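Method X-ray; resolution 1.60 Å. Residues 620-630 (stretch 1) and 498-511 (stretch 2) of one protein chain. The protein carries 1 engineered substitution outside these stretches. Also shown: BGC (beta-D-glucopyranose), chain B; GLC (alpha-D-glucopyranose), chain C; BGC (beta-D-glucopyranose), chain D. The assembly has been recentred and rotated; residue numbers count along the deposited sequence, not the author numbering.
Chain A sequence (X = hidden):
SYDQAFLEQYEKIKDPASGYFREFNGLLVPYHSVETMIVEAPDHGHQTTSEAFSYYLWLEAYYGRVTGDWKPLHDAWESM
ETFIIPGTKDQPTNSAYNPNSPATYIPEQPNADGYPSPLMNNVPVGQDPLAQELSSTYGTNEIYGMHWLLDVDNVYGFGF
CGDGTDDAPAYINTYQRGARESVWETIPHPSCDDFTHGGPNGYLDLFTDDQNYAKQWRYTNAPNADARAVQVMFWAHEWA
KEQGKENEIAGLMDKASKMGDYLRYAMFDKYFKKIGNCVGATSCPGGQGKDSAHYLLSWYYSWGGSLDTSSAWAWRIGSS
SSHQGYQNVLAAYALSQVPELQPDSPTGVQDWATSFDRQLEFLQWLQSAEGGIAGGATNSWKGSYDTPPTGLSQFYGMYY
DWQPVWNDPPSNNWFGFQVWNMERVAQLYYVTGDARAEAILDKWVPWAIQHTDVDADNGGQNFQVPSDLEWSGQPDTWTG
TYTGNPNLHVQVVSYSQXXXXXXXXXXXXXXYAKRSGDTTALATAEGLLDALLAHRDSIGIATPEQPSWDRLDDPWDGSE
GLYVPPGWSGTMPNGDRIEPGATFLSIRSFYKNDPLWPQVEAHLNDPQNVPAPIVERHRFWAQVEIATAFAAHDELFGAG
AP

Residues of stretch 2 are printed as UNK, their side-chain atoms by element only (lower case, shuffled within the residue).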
# COMPACT_ATOMS: atom_id res chain seq x y z
N PHE A 620 -4.66 10.21 8.26
CA PHE A 620 -6.06 9.70 8.05
C PHE A 620 -6.23 8.23 8.41
O PHE A 620 -7.12 7.83 9.16
CB PHE A 620 -6.52 9.99 6.66
CG PHE A 620 -7.96 9.61 6.39
CD1 PHE A 620 -9.01 10.42 6.89
CD2 PHE A 620 -8.33 8.45 5.72
CE1 PHE A 620 -10.34 10.11 6.69
CE2 PHE A 620 -9.67 8.13 5.54
CZ PHE A 620 -10.68 8.95 6.03
N TRP A 621 -5.37 7.41 7.86
CA TRP A 621 -5.46 5.97 8.04
C TRP A 621 -5.34 5.67 9.51
O TRP A 621 -6.01 4.80 10.00
CB TRP A 621 -4.46 5.25 7.20
CG TRP A 621 -2.99 5.21 7.63
CD1 TRP A 621 -1.98 5.92 7.11
CD2 TRP A 621 -2.37 4.39 8.69
NE1 TRP A 621 -0.81 5.60 7.71
CE2 TRP A 621 -1.01 4.64 8.65
CE3 TRP A 621 -2.86 3.40 9.56
CZ2 TRP A 621 -0.12 4.00 9.47
CZ3 TRP A 621 -2.00 2.76 10.35
CH2 TRP A 621 -0.60 3.06 10.33
N ALA A 622 -4.48 6.33 10.24
CA ALA A 622 -4.23 6.03 11.65
C ALA A 622 -5.46 6.41 12.47
O ALA A 622 -5.82 5.75 13.44
CB ALA A 622 -2.98 6.75 12.15
N GLN A 623 -6.02 7.60 12.17
CA GLN A 623 -7.19 8.05 12.91
C GLN A 623 -8.36 7.11 12.68
O GLN A 623 -9.14 6.84 13.60
CB GLN A 623 -7.53 9.50 12.57
CG GLN A 623 -6.38 10.50 12.88
CD GLN A 623 -6.00 10.44 14.36
OE1 GLN A 623 -6.86 10.59 15.25
NE2 GLN A 623 -4.75 10.21 14.66
N VAL A 624 -8.53 6.62 11.45
CA VAL A 624 -9.56 5.59 11.16
C VAL A 624 -9.21 4.32 11.89
O VAL A 624 -10.04 3.69 12.54
CB VAL A 624 -9.71 5.39 9.65
CG1 VAL A 624 -10.61 4.21 9.41
CG2 VAL A 624 -10.23 6.63 8.94
N GLU A 625 -7.94 3.90 11.90
CA GLU A 625 -7.52 2.67 12.55
C GLU A 625 -7.99 2.69 13.98
O GLU A 625 -8.60 1.77 14.51
CB GLU A 625 -5.98 2.50 12.44
CG GLU A 625 -5.55 1.10 12.70
CD GLU A 625 -5.39 0.30 11.43
OE1 GLU A 625 -6.16 -0.61 11.19
OE2 GLU A 625 -4.50 0.58 10.58
N ILE A 626 -7.78 3.85 14.64
CA ILE A 626 -8.23 4.04 16.01
C ILE A 626 -9.78 3.87 16.14
O ILE A 626 -10.26 3.19 17.06
CB ILE A 626 -7.75 5.40 16.60
CG1 ILE A 626 -6.23 5.47 16.65
CG2 ILE A 626 -8.35 5.59 17.96
CD1 ILE A 626 -5.76 6.93 16.84
N ALA A 627 -10.50 4.64 15.34
CA ALA A 627 -11.97 4.53 15.34
C ALA A 627 -12.38 3.07 15.22
O ALA A 627 -13.26 2.64 15.90
CB ALA A 627 -12.58 5.32 14.22
N THR A 628 -11.80 2.35 14.27
CA THR A 628 -12.17 0.92 14.03
C THR A 628 -11.80 0.07 15.25
O THR A 628 -12.52 -0.91 15.50
CB THR A 628 -11.60 0.36 12.75
OG1 THR A 628 -10.16 0.12 12.85
CG2 THR A 628 -12.01 1.21 11.59
N ALA A 629 -10.77 0.39 16.00
CA ALA A 629 -10.37 -0.39 17.17
C ALA A 629 -11.44 -0.23 18.27
O ALA A 629 -11.82 -1.17 18.92
CB ALA A 629 -8.96 0.02 17.68
N PHE A 630 -11.89 1.00 18.45
CA PHE A 630 -12.99 1.24 19.40
C PHE A 630 -14.26 0.53 19.01
O PHE A 630 -14.90 -0.13 19.86
CB PHE A 630 -13.27 2.73 19.55
CG PHE A 630 -12.10 3.54 20.08
CD1 PHE A 630 -11.11 3.01 20.96
CD2 PHE A 630 -12.08 4.91 19.83
CE1 PHE A 630 -10.08 3.84 21.47
CE2 PHE A 630 -11.05 5.73 20.31
CZ PHE A 630 -10.11 5.24 21.17
N UNK A 498 3.19 5.20 18.03
CA UNK A 498 2.47 5.36 16.77
C UNK A 498 1.04 4.87 16.98
O UNK A 498 0.84 3.72 17.22
o UNK A 498 1.38 4.61 14.24
c UNK A 498 2.62 4.71 14.37
c UNK A 498 3.21 4.60 15.69
o UNK A 498 3.38 4.77 13.35
N UNK A 499 0.12 5.79 16.79
CA UNK A 499 -1.27 5.49 17.22
C UNK A 499 -1.94 4.52 16.22
O UNK A 499 -2.86 3.80 16.61
c UNK A 499 -2.12 6.73 17.50
c UNK A 499 -1.45 7.53 18.64
c UNK A 499 -2.30 7.58 16.25
N UNK A 500 -1.52 4.60 14.96
CA UNK A 500 -2.07 3.73 13.91
C UNK A 500 -1.65 2.29 14.18
O UNK A 500 -2.46 1.33 14.15
N UNK A 501 -0.36 2.12 14.44
CA UNK A 501 0.20 0.81 14.72
C UNK A 501 -0.45 0.27 16.01
O UNK A 501 -0.78 -0.88 16.11
c UNK A 501 2.28 -0.40 15.50
c UNK A 501 2.36 1.25 13.59
c UNK A 501 1.74 0.90 14.90
N UNK A 502 -0.59 1.14 16.98
CA UNK A 502 -1.22 0.80 18.25
C UNK A 502 -2.61 0.23 18.03
O UNK A 502 -2.97 -0.79 18.58
o UNK A 502 0.20 2.31 19.49
c UNK A 502 -1.88 1.61 20.56
c UNK A 502 -1.18 1.97 19.24
N UNK A 503 -3.42 0.92 17.26
CA UNK A 503 -4.81 0.49 17.04
C UNK A 503 -4.87 -0.85 16.31
O UNK A 503 -5.67 -1.69 16.67
c UNK A 503 -5.52 1.60 16.33
N UNK A 504 -3.98 -1.06 15.32
CA UNK A 504 -3.97 -2.31 14.61
C UNK A 504 -3.51 -3.43 15.54
O UNK A 504 -4.00 -4.57 15.46
c UNK A 504 -3.06 -2.19 13.38
N UNK A 505 -2.55 -3.17 16.43
CA UNK A 505 -2.10 -4.16 17.38
C UNK A 505 -3.26 -4.51 18.34
O UNK A 505 -3.53 -5.69 18.58
c UNK A 505 -0.87 -3.64 18.13
c UNK A 505 -0.34 -4.56 19.23
c UNK A 505 -0.01 -5.93 18.66
c UNK A 505 0.84 -3.87 19.90
N UNK A 506 -3.95 -3.52 18.84
CA UNK A 506 -5.07 -3.73 19.73
C UNK A 506 -6.11 -4.61 19.02
O UNK A 506 -6.65 -5.57 19.65
c UNK A 506 -5.71 -2.47 20.13
N UNK A 507 -6.44 -4.33 17.74
CA UNK A 507 -7.42 -5.16 17.04
C UNK A 507 -6.95 -6.58 16.88
O UNK A 507 -7.73 -7.55 17.03
c UNK A 507 -8.72 -3.31 15.88
c UNK A 507 -7.79 -4.52 15.75
n UNK A 507 -8.30 -1.92 12.35
c UNK A 507 -9.15 -2.78 14.57
c UNK A 507 -8.05 -1.98 13.85
N UNK A 508 -5.71 -6.73 16.45
CA UNK A 508 -5.18 -8.05 16.25
C UNK A 508 -5.38 -8.90 17.49
O UNK A 508 -5.85 -10.05 17.42
c UNK A 508 -3.63 -7.99 15.94
o UNK A 508 -3.47 -7.29 14.73
c UNK A 508 -3.04 -9.33 15.68
N UNK A 509 -5.05 -8.32 18.61
CA UNK A 509 -5.15 -8.99 19.90
C UNK A 509 -6.62 -9.29 20.31
O UNK A 509 -6.90 -10.37 20.82
c UNK A 509 -2.27 -7.12 21.79
c UNK A 509 -2.89 -8.07 20.81
c UNK A 509 -4.44 -8.16 21.00
c UNK A 509 -2.26 -9.43 20.92
N UNK A 510 -7.50 -8.37 20.03
CA UNK A 510 -8.93 -8.55 20.33
C UNK A 510 -9.55 -9.68 19.50
O UNK A 510 -10.25 -10.52 20.10
s UNK A 510 -10.60 -4.86 21.19
c UNK A 510 -9.49 -6.27 21.29
c UNK A 510 -9.68 -7.25 20.11
c UNK A 510 -10.18 -4.09 19.62
N UNK A 511 -9.34 -9.69 18.19
CA UNK A 511 -9.92 -10.76 17.34
C UNK A 511 -9.40 -12.08 17.81
O UNK A 511 -10.13 -13.11 17.87
c UNK A 511 -9.63 -10.48 15.85
c UNK A 511 -12.08 -7.37 14.15
o UNK A 511 -12.76 -6.36 13.56
c UNK A 511 -10.68 -7.17 14.40
c UNK A 511 -11.80 -9.57 14.94
c UNK A 511 -9.89 -8.16 14.97
c UNK A 511 -12.61 -8.62 14.40
c UNK A 511 -10.46 -9.38 15.27
C2 BGC B . 7.16 4.43 9.60
C3 BGC B . 6.44 4.75 8.29
C4 BGC B . 4.95 5.05 8.55
C5 BGC B . 4.66 6.00 9.73
C6 BGC B . 3.19 6.01 10.17
C1 BGC B . 6.85 5.46 10.66
O1 BGC B . 7.52 5.02 11.88
O2 BGC B . 8.58 4.41 9.23
O3 BGC B . 6.57 3.67 7.36
O4 BGC B . 4.31 5.60 7.40
O5 BGC B . 5.42 5.61 10.87
O6 BGC B . 2.78 4.77 10.69
C1 GLC C . 6.73 5.90 10.74
C2 GLC C . 7.17 4.94 9.71
C3 GLC C . 6.44 5.20 8.37
C4 GLC C . 4.92 5.16 8.56
C5 GLC C . 4.61 6.12 9.71
C6 GLC C . 3.17 6.16 10.15
O1 GLC C . 7.11 7.10 10.20
O2 GLC C . 8.61 5.20 9.41
O3 GLC C . 6.88 4.31 7.35
O4 GLC C . 4.27 5.66 7.38
O5 GLC C . 5.33 5.74 10.89
O6 GLC C . 2.83 4.91 10.65
C2 BGC D . 2.57 5.52 5.80
C3 BGC D . 1.64 4.63 4.99
C4 BGC D . 2.44 3.46 4.34
C5 BGC D . 3.38 2.76 5.36
C6 BGC D . 4.27 1.76 4.67
C1 BGC D . 3.40 4.73 6.79
O2 BGC D . 1.81 6.46 6.54
O3 BGC D . 0.99 5.46 4.00
O4 BGC D . 1.50 2.52 3.78
O5 BGC D . 4.15 3.77 6.02
O6 BGC D . 5.04 2.38 3.66

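Position 498 precedes the helix and carries two carbons, the second bearing two oxygens: a carboxylate on a short arm, hence aspartate. D498 caps the helix, its OD1 accepting from the backbone N of 501 at 3.0 Å and, weakly, from N of 500 at 3.0 Å, while its OD2 lies 2.7 Å from O6 of the chain B glucose. Position 499 has one carbon forking into two, so it is valine; V499 CG2 packs 3.6 Å from I626 CD1.

Position 500 has no side-chain atoms and is glycine. Its CA lies 3.6 Å from A622 CB and 3.7 Å from W621 CZ3; an ideal CB would be 2.6 Å from W621 CZ3 and 2.9 Å from A622 CB, both clashes. Position 501 again shows one carbon carrying two, a valine, but V501 points away from stretch 1. At 502 a single carbon bears one oxygen and one carbon, which identifies threonine; T502 OG1 donates to D498 O at 2.7 Å.

A lone carbon at 503 points toward stretch 1 and marks alanine: A503 CB is 3.9 Å from I626 CG1 and 4.0 Å from A629 CB. Position 504, also with one carbon, is alanine, and A504 CB lies 3.9 Å from E625 CD. Four carbons forked at the second make 505 leucine, out of reach of stretch 1. The single carbon at 506 is alanine, directed toward the partner but not in contact.

Position 507 extends four carbons in a row to a nitrogen 2.8 Å from E625 OE1, so it is lysine. At 508, one carbon carrying an oxygen and a carbon gives threonine, whose OG1 donates to A504 O at 2.9 Å. Position 509, four carbons forked at the second, is leucine, distant from stretch 1. The unbranched chain of two carbons, sulfur and carbon at 510 is methionine; M510 CE lies 3.4 Å from A629 O. At 511 one carbon leads to a six-carbon ring bearing oxygen, a tyrosine without contact here.

The helices run in the same general direction, inclined by 30°, with axes approaching to 7.9 Å. Bare G500 brings the backbones closest, its CA 3.9 Å from A622 CA, and the E625 side chain sits among G500, A503, A504 and K507. Farther along, K507 NZ forms a salt bridge with E625 OE1 and donates to T628 OG1, each at 2.8 Å, giving an otherwise largely apolar seam a polar tie.

Stretch 2 498-511: DVGVTAALAKTLMY
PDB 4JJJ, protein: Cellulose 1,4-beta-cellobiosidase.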